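Long-range contacts in putative lipoprotein (Bacteroides thetaiotaomicron, PDB 4Q1Z), which is of unknown function, a two-domain putative lipoprotein of the DUF4876 family that is probably tethered to a membrane through a lipid: residues I113-R119 against T339-I345; F127-Y132 against Q256-V261; N76-I80 against I358-E362; V105-I109 against N136-L142. One frame throughout, in Å; residues are numbered along the deposited sequence.

Contact 1 (I113-R119 against T339-I345); sequences IYYCGSR and TYCGLGI
Strand 108-114 runs out into the loop 115-119, alongside the loop 339-343 that leads into antiparallel strand 344-347. At Ile-113, extended, the pairing is of the hydrogen-bonded kind: its N gives to Ile-345 O (3.1 Å) and its O takes Ile-345 N (3.0 Å), with CA atoms 5.5 Å apart and Ile-113 CB 3.8 Å from Ile-345 CG1. Tyr-114 (chi1 t) sends its ring along the partner chain, edge to Leu-343 O (CD1 to O 3.6 Å); its hydroxyl bonds Asp-129. Its backbone faces Gly-344, CA-CA 4.4 Å, where a CB would strike Ile-113 O. At Tyr-115 the direct pairing gives way to a water, 3.0 Å from Tyr-115 N and 2.8 Å from Leu-343 O. Cys-116 (chi1 p) turns its SG to 3.7 Å from Cys-341 SG, too far for a disulfide, while its O receives Tyr-340 N (2.8 Å). Gly-117, where a CB would strike Tyr-340 CD1, offers its O to Gly-342 N (3.1 Å). Arg-119 NE bonds Tyr-340 O weakly (3.1 Å). Positive phi at Tyr-340 (57°) and Gly-342 (66°) curls the second chain. This is an antiparallel pair of interior strands of the large mixed sheet, prolonged into two loops hydrogen-bonded side by side.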
# COMPACT_ATOMS: atom_id res chain seq x y z
N ILE A 113 2.92 1.53 9.41
CA ILE A 113 2.58 0.37 10.26
C ILE A 113 3.17 0.56 11.68
O ILE A 113 4.36 0.88 11.82
CB ILE A 113 3.06 -0.99 9.62
CG1 ILE A 113 2.52 -1.18 8.17
CG2 ILE A 113 2.69 -2.19 10.52
CD1 ILE A 113 3.13 -2.36 7.35
N TYR A 114 2.34 0.35 12.72
CA TYR A 114 2.77 0.41 14.11
C TYR A 114 2.33 -0.88 14.79
O TYR A 114 1.15 -1.18 14.79
CB TYR A 114 2.24 1.68 14.78
CG TYR A 114 2.43 1.73 16.29
CD1 TYR A 114 3.68 1.51 16.87
CD2 TYR A 114 1.38 2.09 17.12
CE1 TYR A 114 3.87 1.61 18.24
CE2 TYR A 114 1.55 2.18 18.50
CZ TYR A 114 2.79 1.92 19.05
OH TYR A 114 2.94 2.00 20.41
N TYR A 115 3.30 -1.67 15.30
CA TYR A 115 3.04 -3.03 15.83
C TYR A 115 3.68 -3.41 17.18
O TYR A 115 3.30 -4.45 17.74
CB TYR A 115 3.57 -4.07 14.80
CG TYR A 115 5.06 -3.96 14.48
CD1 TYR A 115 6.02 -4.50 15.32
CD2 TYR A 115 5.49 -3.35 13.29
CE1 TYR A 115 7.38 -4.36 15.05
CE2 TYR A 115 6.85 -3.24 13.00
CZ TYR A 115 7.79 -3.76 13.88
OH TYR A 115 9.14 -3.68 13.61
N CYS A 116 4.70 -2.68 17.66
CA CYS A 116 5.48 -3.17 18.80
C CYS A 116 4.86 -2.89 20.19
O CYS A 116 5.40 -3.36 21.21
CB CYS A 116 6.92 -2.67 18.72
SG CYS A 116 7.10 -0.91 19.08
N GLY A 117 3.75 -2.17 20.22
CA GLY A 117 3.16 -1.81 21.50
C GLY A 117 3.92 -0.66 22.15
O GLY A 117 4.93 -0.17 21.62
N SER A 118 3.41 -0.20 23.30
CA SER A 118 4.01 0.90 24.04
C SER A 118 4.02 0.59 25.54
O SER A 118 3.50 -0.46 25.94
CB SER A 118 3.25 2.19 23.76
OG SER A 118 1.86 2.00 23.89
N ARG A 119 4.65 1.46 26.36
CA ARG A 119 4.74 1.27 27.80
C ARG A 119 3.99 2.35 28.58
O ARG A 119 4.40 3.51 28.52
CB ARG A 119 6.21 1.26 28.27
CG ARG A 119 6.98 0.00 27.92
CD ARG A 119 8.47 0.28 27.97
NE ARG A 119 9.27 -0.83 27.45
CZ ARG A 119 9.73 -1.83 28.20
NH1 ARG A 119 9.47 -1.88 29.50
NH2 ARG A 119 10.45 -2.81 27.64
N THR A 339 10.77 -4.18 21.51
CA THR A 339 9.36 -4.33 21.79
C THR A 339 8.96 -3.23 22.77
O THR A 339 9.77 -2.80 23.61
CB THR A 339 9.00 -5.73 22.31
OG1 THR A 339 9.61 -5.99 23.58
CG2 THR A 339 9.32 -6.81 21.31
N TYR A 340 7.73 -2.77 22.63
CA TYR A 340 7.12 -1.82 23.53
C TYR A 340 7.88 -0.53 23.65
O TYR A 340 8.03 -0.02 24.73
CB TYR A 340 6.84 -2.46 24.88
CG TYR A 340 5.94 -3.65 24.80
CD1 TYR A 340 4.59 -3.51 24.62
CD2 TYR A 340 6.44 -4.91 24.85
CE1 TYR A 340 3.77 -4.60 24.51
CE2 TYR A 340 5.63 -6.00 24.75
CZ TYR A 340 4.30 -5.84 24.57
OH TYR A 340 3.51 -6.93 24.48
N CYS A 341 8.34 -0.01 22.53
CA CYS A 341 9.10 1.24 22.50
C CYS A 341 8.27 2.40 21.90
O CYS A 341 8.73 3.55 21.92
CB CYS A 341 10.44 1.08 21.79
SG CYS A 341 10.34 0.61 20.06
N GLY A 342 7.06 2.09 21.44
CA GLY A 342 6.12 3.05 20.87
C GLY A 342 6.58 3.67 19.58
O GLY A 342 6.27 4.83 19.32
N LEU A 343 7.35 2.91 18.78
CA LEU A 343 7.89 3.35 17.50
C LEU A 343 7.43 2.43 16.38
O LEU A 343 7.26 1.21 16.56
CB LEU A 343 9.43 3.43 17.52
CG LEU A 343 10.09 4.28 18.63
CD1 LEU A 343 11.60 4.22 18.54
CD2 LEU A 343 9.63 5.74 18.61
N GLY A 344 7.23 3.03 15.21
CA GLY A 344 6.78 2.29 14.05
C GLY A 344 7.69 2.44 12.86
O GLY A 344 8.86 2.79 12.98
N ILE A 345 7.11 2.14 11.69
CA ILE A 345 7.76 2.18 10.38
C ILE A 345 6.86 3.00 9.43
O ILE A 345 5.63 2.96 9.51
CB ILE A 345 8.08 0.74 9.85
CG1 ILE A 345 6.81 -0.15 9.74
CG2 ILE A 345 9.21 0.04 10.68
CD1 ILE A 345 6.89 -1.31 8.83
O HOH W 1 6.21 -1.10 15.36

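Contact 2 (F127-Y132 against Q256-V261); sequences FRDQFY and QYLTSV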
# COMPACT_ATOMS: atom_id res chain seq x y z
N PHE A 127 -0.32 -3.45 24.16
CA PHE A 127 -0.12 -3.97 22.82
C PHE A 127 -1.36 -3.73 21.93
O PHE A 127 -1.44 -4.30 20.83
CB PHE A 127 0.24 -5.50 22.87
CG PHE A 127 -0.76 -6.36 23.61
CD1 PHE A 127 -2.06 -6.53 23.12
CD2 PHE A 127 -0.43 -6.94 24.82
CE1 PHE A 127 -3.00 -7.26 23.84
CE2 PHE A 127 -1.39 -7.66 25.55
CZ PHE A 127 -2.65 -7.83 25.05
N ARG A 128 -2.34 -2.92 22.40
CA ARG A 128 -3.60 -2.74 21.64
C ARG A 128 -3.63 -1.50 20.74
O ARG A 128 -4.64 -1.26 20.07
CB ARG A 128 -4.82 -2.74 22.55
CG ARG A 128 -4.72 -3.70 23.70
CD ARG A 128 -5.92 -3.70 24.60
NE ARG A 128 -5.84 -4.81 25.55
CZ ARG A 128 -6.25 -6.04 25.26
NH1 ARG A 128 -6.85 -6.30 24.11
NH2 ARG A 128 -6.09 -7.02 26.14
N ASP A 129 -2.52 -0.75 20.66
CA ASP A 129 -2.44 0.46 19.83
C ASP A 129 -2.03 0.14 18.34
O ASP A 129 -1.94 1.06 17.53
CB ASP A 129 -1.52 1.52 20.47
CG ASP A 129 -0.17 1.05 20.97
OD1 ASP A 129 0.19 -0.13 20.69
OD2 ASP A 129 0.57 1.87 21.55
N GLN A 130 -1.83 -1.15 18.00
CA GLN A 130 -1.44 -1.62 16.65
C GLN A 130 -2.36 -1.06 15.54
O GLN A 130 -3.58 -1.07 15.69
CB GLN A 130 -1.46 -3.16 16.57
CG GLN A 130 -0.42 -3.86 17.43
CD GLN A 130 -0.30 -5.35 17.13
OE1 GLN A 130 -1.28 -6.07 16.92
NE2 GLN A 130 0.93 -5.85 17.16
N PHE A 131 -1.78 -0.60 14.43
CA PHE A 131 -2.52 -0.10 13.27
C PHE A 131 -1.69 -0.26 11.99
O PHE A 131 -0.45 -0.37 12.03
CB PHE A 131 -3.02 1.36 13.46
CG PHE A 131 -2.01 2.46 13.21
CD1 PHE A 131 -1.86 3.01 11.94
CD2 PHE A 131 -1.20 2.93 14.24
CE1 PHE A 131 -0.92 4.03 11.70
CE2 PHE A 131 -0.28 3.96 14.01
CZ PHE A 131 -0.16 4.51 12.74
N TYR A 132 -2.40 -0.27 10.84
CA TYR A 132 -1.95 -0.48 9.46
C TYR A 132 -2.62 0.55 8.60
O TYR A 132 -3.85 0.58 8.57
CB TYR A 132 -2.35 -1.91 8.98
CG TYR A 132 -2.03 -3.00 9.98
CD1 TYR A 132 -2.95 -3.37 10.96
CD2 TYR A 132 -0.78 -3.60 10.01
CE1 TYR A 132 -2.64 -4.31 11.93
CE2 TYR A 132 -0.45 -4.54 10.99
CZ TYR A 132 -1.39 -4.91 11.93
OH TYR A 132 -1.09 -5.86 12.87
N GLN A 256 -7.87 -10.90 20.86
CA GLN A 256 -7.44 -9.74 20.03
C GLN A 256 -6.67 -10.25 18.91
O GLN A 256 -6.13 -11.34 19.01
CB GLN A 256 -6.53 -8.70 20.76
CG GLN A 256 -6.63 -8.56 22.26
CD GLN A 256 -6.01 -9.64 23.10
OE1 GLN A 256 -5.02 -10.27 22.72
NE2 GLN A 256 -6.58 -9.83 24.29
N TYR A 257 -6.54 -9.43 17.85
CA TYR A 257 -5.73 -9.74 16.70
C TYR A 257 -4.43 -9.06 16.97
O TYR A 257 -4.19 -7.90 16.58
CB TYR A 257 -6.42 -9.32 15.39
CG TYR A 257 -5.60 -9.64 14.15
CD1 TYR A 257 -5.01 -10.90 13.99
CD2 TYR A 257 -5.39 -8.69 13.16
CE1 TYR A 257 -4.22 -11.19 12.89
CE2 TYR A 257 -4.63 -8.98 12.03
CZ TYR A 257 -4.04 -10.23 11.90
OH TYR A 257 -3.28 -10.53 10.81
N LEU A 258 -3.58 -9.75 17.74
CA LEU A 258 -2.28 -9.23 18.09
C LEU A 258 -1.25 -9.88 17.20
O LEU A 258 -0.95 -11.06 17.37
CB LEU A 258 -1.96 -9.44 19.60
CG LEU A 258 -0.55 -9.07 20.08
CD1 LEU A 258 -0.29 -7.57 20.03
CD2 LEU A 258 -0.29 -9.61 21.43
N THR A 259 -0.71 -9.11 16.24
CA THR A 259 0.40 -9.56 15.40
C THR A 259 1.70 -9.42 16.27
O THR A 259 1.68 -8.73 17.29
CB THR A 259 0.39 -8.84 14.03
OG1 THR A 259 0.64 -7.44 14.16
CG2 THR A 259 -0.89 -9.07 13.26
N SER A 260 2.78 -10.13 15.93
CA SER A 260 4.05 -10.12 16.68
C SER A 260 4.55 -8.69 17.00
O SER A 260 4.73 -7.87 16.09
CB SER A 260 5.12 -10.87 15.89
OG SER A 260 6.17 -11.31 16.74
N VAL A 261 4.76 -8.41 18.31
CA VAL A 261 5.30 -7.13 18.80
C VAL A 261 6.82 -7.07 18.40
O VAL A 261 7.44 -6.00 18.46
CB VAL A 261 5.04 -6.88 20.32
CG1 VAL A 261 3.54 -6.83 20.64
CG2 VAL A 261 5.75 -7.90 21.21
O HOH W 2 -3.03 -6.24 14.80
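Gln-130 gives up the most surface here, 75 Å², and its amide behaves like a peptide group. OE1 accepts Thr-259 N at 3.2 Å and NE2 donates to Thr-259 O at 3.0 Å, so one side chain pairs with both backbone polar atoms of Thr-259, in a loop without regular secondary structure. The same amide reaches further: NE2 also bonds Tyr-115 O, and OE1 takes a water at 2.8 Å, which in turn donates to Tyr-257 O (2.7 Å) and lies 2.8 Å from Tyr-132 OH. Thr-259 OG1 donates to Tyr-132 OH at 2.7 Å. The contact thus fastens the loop between strands 238-245 and 265-269 against the lead-in to strand 131-136, a strand of the large mixed sheet, the two segments running nearly at right angles (89°). Phe-127 comes next with 69 Å². Its CB touches Leu-258 CD1 (3.6 Å) and Val-261 CG1 (4.2 Å), and Leu-258 CD2 sits over the ring face, 4.1 Å from the centroid, in a CH-pi contact. Gln-256 lies by Arg-128, but Gln-256 CG to Arg-128 NH1, 2.9 Å, is closer than normal contact, and the glutamine side chain is not securely placed; the guanidinium also makes a cation-pi contact with Phe-232.

Contact 3 (N76-I80 against I358-E362); sequences NEYYI and IIREE
Tyr-79 dominates this contact, with 140 Å² of its surface covered by residues 358-362. Residues 77-80 are extended strand, and alternation turns Glu-77 and Tyr-79 toward the second segment while Tyr-78 points away. The backbones never pair: the nearest CA atoms, Tyr-79 and Arg-360, are 7.5 Å apart, so side chains bridge the gap. Tyr-79 takes chi1 t (178°) and chi2 61°, which carries its ring out to the backbone of residues 359-361. There its OH accepts Glu-361 N at 3.2 Å and also bonds Ser-67, which in turn holds Glu-362 OE1. Glu-362 (chi1 m, chi2 p) brings that OE1 to the ring edge, 3.4 Å from Tyr-79 CE1; Ile-358 (chi1 m, chi2 t) places CG2 at the edge too, 4.1 Å from Tyr-79 CD2. Arg-360 CA lies 4.3 Å from the ring centroid, an off-centre CH-pi contact. The Arg-360 side chain (t, t, m) runs on alongside the tyrosine toward strand 77-89, bending at chi3, NH1 to Tyr-79 CD1 3.8 Å. Arg-360 NH1 also makes a long salt bridge of 3.7 Å to OE2 of Glu-77, whose chi1 and chi2 are both t. The segment thus lies across the face of the seven-stranded sheet that carries Tyr-79, where strand 77-89 runs between strands 60-72 and 95-105, with Thr-69 and Val-105 also touching Arg-360.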
# COMPACT_ATOMS: atom_id res chain seq x y z
N ASN A 76 1.82 -2.84 -15.22
CA ASN A 76 2.63 -2.03 -14.31
C ASN A 76 2.23 -0.59 -14.51
O ASN A 76 2.05 -0.17 -15.65
CB ASN A 76 4.13 -2.21 -14.50
CG ASN A 76 4.62 -3.59 -14.20
OD1 ASN A 76 4.35 -4.16 -13.14
ND2 ASN A 76 5.35 -4.14 -15.15
N GLU A 77 2.02 0.15 -13.44
CA GLU A 77 1.60 1.53 -13.54
C GLU A 77 2.79 2.44 -13.38
O GLU A 77 3.66 2.18 -12.55
CB GLU A 77 0.53 1.83 -12.51
CG GLU A 77 -0.23 3.12 -12.79
CD GLU A 77 -1.00 3.69 -11.62
OE1 GLU A 77 -1.60 2.90 -10.86
OE2 GLU A 77 -0.99 4.93 -11.46
N TYR A 78 2.82 3.50 -14.21
CA TYR A 78 3.88 4.50 -14.21
C TYR A 78 3.32 5.90 -14.19
O TYR A 78 2.42 6.21 -14.98
CB TYR A 78 4.79 4.36 -15.46
CG TYR A 78 5.43 3.00 -15.65
CD1 TYR A 78 4.72 1.96 -16.24
CD2 TYR A 78 6.76 2.78 -15.31
CE1 TYR A 78 5.31 0.71 -16.44
CE2 TYR A 78 7.36 1.54 -15.52
CZ TYR A 78 6.63 0.51 -16.07
OH TYR A 78 7.19 -0.73 -16.26
N TYR A 79 3.88 6.76 -13.36
CA TYR A 79 3.57 8.18 -13.38
C TYR A 79 4.61 8.78 -14.32
O TYR A 79 5.82 8.67 -14.10
CB TYR A 79 3.56 8.81 -11.97
CG TYR A 79 3.28 10.30 -12.02
CD1 TYR A 79 2.08 10.79 -12.55
CD2 TYR A 79 4.23 11.22 -11.60
CE1 TYR A 79 1.83 12.15 -12.62
CE2 TYR A 79 3.99 12.59 -11.68
CZ TYR A 79 2.80 13.05 -12.21
OH TYR A 79 2.60 14.40 -12.28
N ILE A 80 4.13 9.31 -15.45
CA ILE A 80 5.05 9.82 -16.47
C ILE A 80 5.03 11.35 -16.46
O ILE A 80 3.99 11.95 -16.18
CB ILE A 80 4.75 9.17 -17.86
CG1 ILE A 80 3.33 9.52 -18.40
CG2 ILE A 80 4.96 7.65 -17.77
CD1 ILE A 80 2.98 9.00 -19.77
N ILE A 358 8.24 13.60 -5.54
CA ILE A 358 7.59 13.61 -6.85
C ILE A 358 6.07 13.71 -6.60
O ILE A 358 5.52 12.85 -5.92
CB ILE A 358 8.01 12.36 -7.68
CG1 ILE A 358 9.54 12.39 -7.94
CG2 ILE A 358 7.23 12.30 -9.01
CD1 ILE A 358 10.17 11.10 -8.43
N ILE A 359 5.42 14.77 -7.12
CA ILE A 359 4.00 15.08 -6.91
C ILE A 359 3.13 14.69 -8.12
O ILE A 359 3.46 15.05 -9.26
CB ILE A 359 3.84 16.59 -6.56
CG1 ILE A 359 4.66 16.98 -5.31
CG2 ILE A 359 2.36 17.05 -6.45
CD1 ILE A 359 4.33 16.19 -3.99
N ARG A 360 2.02 13.97 -7.86
CA ARG A 360 1.04 13.59 -8.88
C ARG A 360 0.20 14.82 -9.10
O ARG A 360 -0.74 15.05 -8.35
CB ARG A 360 0.20 12.38 -8.43
CG ARG A 360 -0.70 11.82 -9.53
CD ARG A 360 -1.46 10.56 -9.13
NE ARG A 360 -0.58 9.46 -8.71
CZ ARG A 360 -0.12 8.49 -9.51
NH1 ARG A 360 -0.43 8.48 -10.80
NH2 ARG A 360 0.66 7.54 -9.02
N GLU A 361 0.60 15.65 -10.07
CA GLU A 361 0.01 16.96 -10.41
C GLU A 361 -1.51 16.90 -10.70
O GLU A 361 -2.21 17.89 -10.47
CB GLU A 361 0.74 17.61 -11.61
CG GLU A 361 2.25 17.73 -11.47
CD GLU A 361 2.83 18.83 -10.59
OE1 GLU A 361 2.50 18.89 -9.38
OE2 GLU A 361 3.68 19.59 -11.10
N GLU A 362 -1.99 15.74 -11.19
CA GLU A 362 -3.39 15.54 -11.54
C GLU A 362 -4.28 15.63 -10.30
O GLU A 362 -5.42 16.10 -10.38
CB GLU A 362 -3.56 14.18 -12.22
CG GLU A 362 -3.25 14.18 -13.72
CD GLU A 362 -1.81 14.34 -14.19
OE1 GLU A 362 -0.88 13.96 -13.44
OE2 GLU A 362 -1.62 14.84 -15.32

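Contact 4 (V105-I109 against N136-L142); sequences VSPLI and NNSADIL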
# COMPACT_ATOMS: atom_id res chain seq x y z
N VAL A 105 4.92 2.92 -10.24
CA VAL A 105 4.03 3.20 -9.12
C VAL A 105 3.24 1.95 -8.71
O VAL A 105 2.47 1.41 -9.52
CB VAL A 105 3.06 4.37 -9.46
CG1 VAL A 105 1.94 4.48 -8.43
CG2 VAL A 105 3.80 5.70 -9.59
N SER A 106 3.40 1.53 -7.43
CA SER A 106 2.63 0.43 -6.84
C SER A 106 1.26 0.99 -6.41
O SER A 106 1.20 1.92 -5.61
CB SER A 106 3.37 -0.23 -5.70
OG SER A 106 2.77 -1.48 -5.44
N PRO A 107 0.17 0.52 -7.03
CA PRO A 107 -1.15 1.13 -6.79
C PRO A 107 -1.69 1.21 -5.33
O PRO A 107 -2.20 2.27 -4.94
CB PRO A 107 -2.07 0.25 -7.64
CG PRO A 107 -1.28 -1.01 -7.93
CD PRO A 107 0.09 -0.52 -8.08
N LEU A 108 -1.67 0.10 -4.55
CA LEU A 108 -2.23 0.11 -3.21
C LEU A 108 -1.24 -0.46 -2.25
O LEU A 108 -0.98 -1.67 -2.25
CB LEU A 108 -3.56 -0.65 -3.19
CG LEU A 108 -4.34 -0.63 -1.88
CD1 LEU A 108 -4.86 0.75 -1.57
CD2 LEU A 108 -5.40 -1.72 -1.88
N ILE A 109 -0.63 0.42 -1.44
CA ILE A 109 0.48 0.01 -0.57
C ILE A 109 0.26 0.33 0.92
O ILE A 109 -0.61 1.13 1.28
CB ILE A 109 1.84 0.63 -1.07
CG1 ILE A 109 1.79 2.16 -1.38
CG2 ILE A 109 2.36 -0.12 -2.28
CD1 ILE A 109 1.99 3.17 -0.19
N ASN A 136 -3.91 4.88 -1.32
CA ASN A 136 -4.15 4.79 -2.75
C ASN A 136 -3.07 5.63 -3.41
O ASN A 136 -3.13 6.87 -3.40
CB ASN A 136 -5.56 5.24 -3.14
CG ASN A 136 -5.86 5.13 -4.63
OD1 ASN A 136 -4.98 4.92 -5.47
ND2 ASN A 136 -7.12 5.28 -4.99
N ASN A 137 -2.03 4.93 -3.90
CA ASN A 137 -0.84 5.51 -4.52
C ASN A 137 -0.99 5.64 -6.07
O ASN A 137 -0.12 6.19 -6.74
CB ASN A 137 0.35 4.60 -4.16
CG ASN A 137 1.70 5.24 -4.10
OD1 ASN A 137 1.89 6.32 -3.52
ND2 ASN A 137 2.67 4.55 -4.64
N SER A 138 -2.14 5.17 -6.61
CA SER A 138 -2.46 5.11 -8.03
C SER A 138 -3.11 6.42 -8.61
O SER A 138 -3.40 7.39 -7.88
CB SER A 138 -3.36 3.90 -8.29
OG SER A 138 -4.75 4.17 -8.21
N ALA A 139 -3.29 6.42 -9.95
CA ALA A 139 -3.85 7.50 -10.77
C ALA A 139 -5.38 7.60 -10.72
O ALA A 139 -5.93 8.57 -11.22
CB ALA A 139 -3.40 7.32 -12.21
N ASP A 140 -6.07 6.61 -10.14
CA ASP A 140 -7.53 6.62 -10.10
C ASP A 140 -8.07 5.97 -8.84
O ASP A 140 -7.32 5.32 -8.12
CB ASP A 140 -8.09 5.90 -11.36
CG ASP A 140 -9.32 6.55 -12.00
OD1 ASP A 140 -9.81 7.59 -11.47
OD2 ASP A 140 -9.80 6.03 -13.04
N ILE A 141 -9.40 6.15 -8.59
CA ILE A 141 -10.16 5.56 -7.49
C ILE A 141 -10.05 4.04 -7.54
O ILE A 141 -10.15 3.45 -8.62
CB ILE A 141 -11.66 6.01 -7.56
CG1 ILE A 141 -11.80 7.54 -7.56
CG2 ILE A 141 -12.54 5.38 -6.46
CD1 ILE A 141 -12.90 8.01 -8.45
N LEU A 142 -9.83 3.41 -6.38
CA LEU A 142 -9.79 1.96 -6.16
C LEU A 142 -10.86 1.58 -5.18
O LEU A 142 -11.10 2.34 -4.23
CB LEU A 142 -8.43 1.54 -5.57
CG LEU A 142 -7.21 1.48 -6.46
CD1 LEU A 142 -5.95 1.50 -5.61
CD2 LEU A 142 -7.24 0.23 -7.39
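Pro-107 cannot donate a backbone hydrogen bond, but its carbonyl is well used: Asn-137 N gives to Pro-107 O at 2.9 Å. One residue back, Ser-106 O takes Asn-137 ND2 at 3.2 Å, so a single asparagine serves two successive carbonyls of the link between strands 95-105 and 108-114. The other end of its amide, OD1, accepts Tyr-368 N, and its main-chain O receives a weak bond from Arg-360. Next to these bonds, Leu-108 and Asn-136 form an antiparallel non-hydrogen-bonded pair, CA-CA 5.1 Å, at the end of strand 131-136. From there the chain turns back in an Asx turn: Asn-136 OD1 accepts Ser-138 N at 3.1 Å and also Ser-138 OG at 2.9 Å. Asn-136 ND2 also donates to Asp-140 O (3.1 Å), tying down the following loop, and it bonds Leu-190 O as well. Ser-138 OG receives a weak bond from Asp-140 N (3.4 Å), while Asp-140 OD2 forms a salt bridge with Lys-28. Leu-142 CD1 rests 4.0 Å from Leu-108 CB, an apolar pair. On Asn-137 itself, Ile-109 CG1 meets Asn-137 CB at 4.0 Å, and Val-105 CG1 makes a close contact of 3.2 Å with Asn-137 O.

Contacts 1 and 2 sit at one end of the strands of the large mixed sheet, centres 9 Å apart, joined by Asp-129 of segment 127-132, whose OD2 bonds the hydroxyls of Tyr-114 and Ser-118. Contacts 3 and 4 form the second pair, centres 10 Å apart, meeting through Glu-77 and Arg-360 where the seven-stranded sheet passes into the larger one. Strand 108-114 spans the distance between contacts 4 and 1, whose centres are about 27 Å apart. Contact 4 is the buried one; the others are partly buried. Contact 1 rests on main-chain pairing, contact 4 on one main-chain bond plus an asparagine amide, contact 2 on a glutamine amide, contact 3 on a tyrosine with charged neighbours.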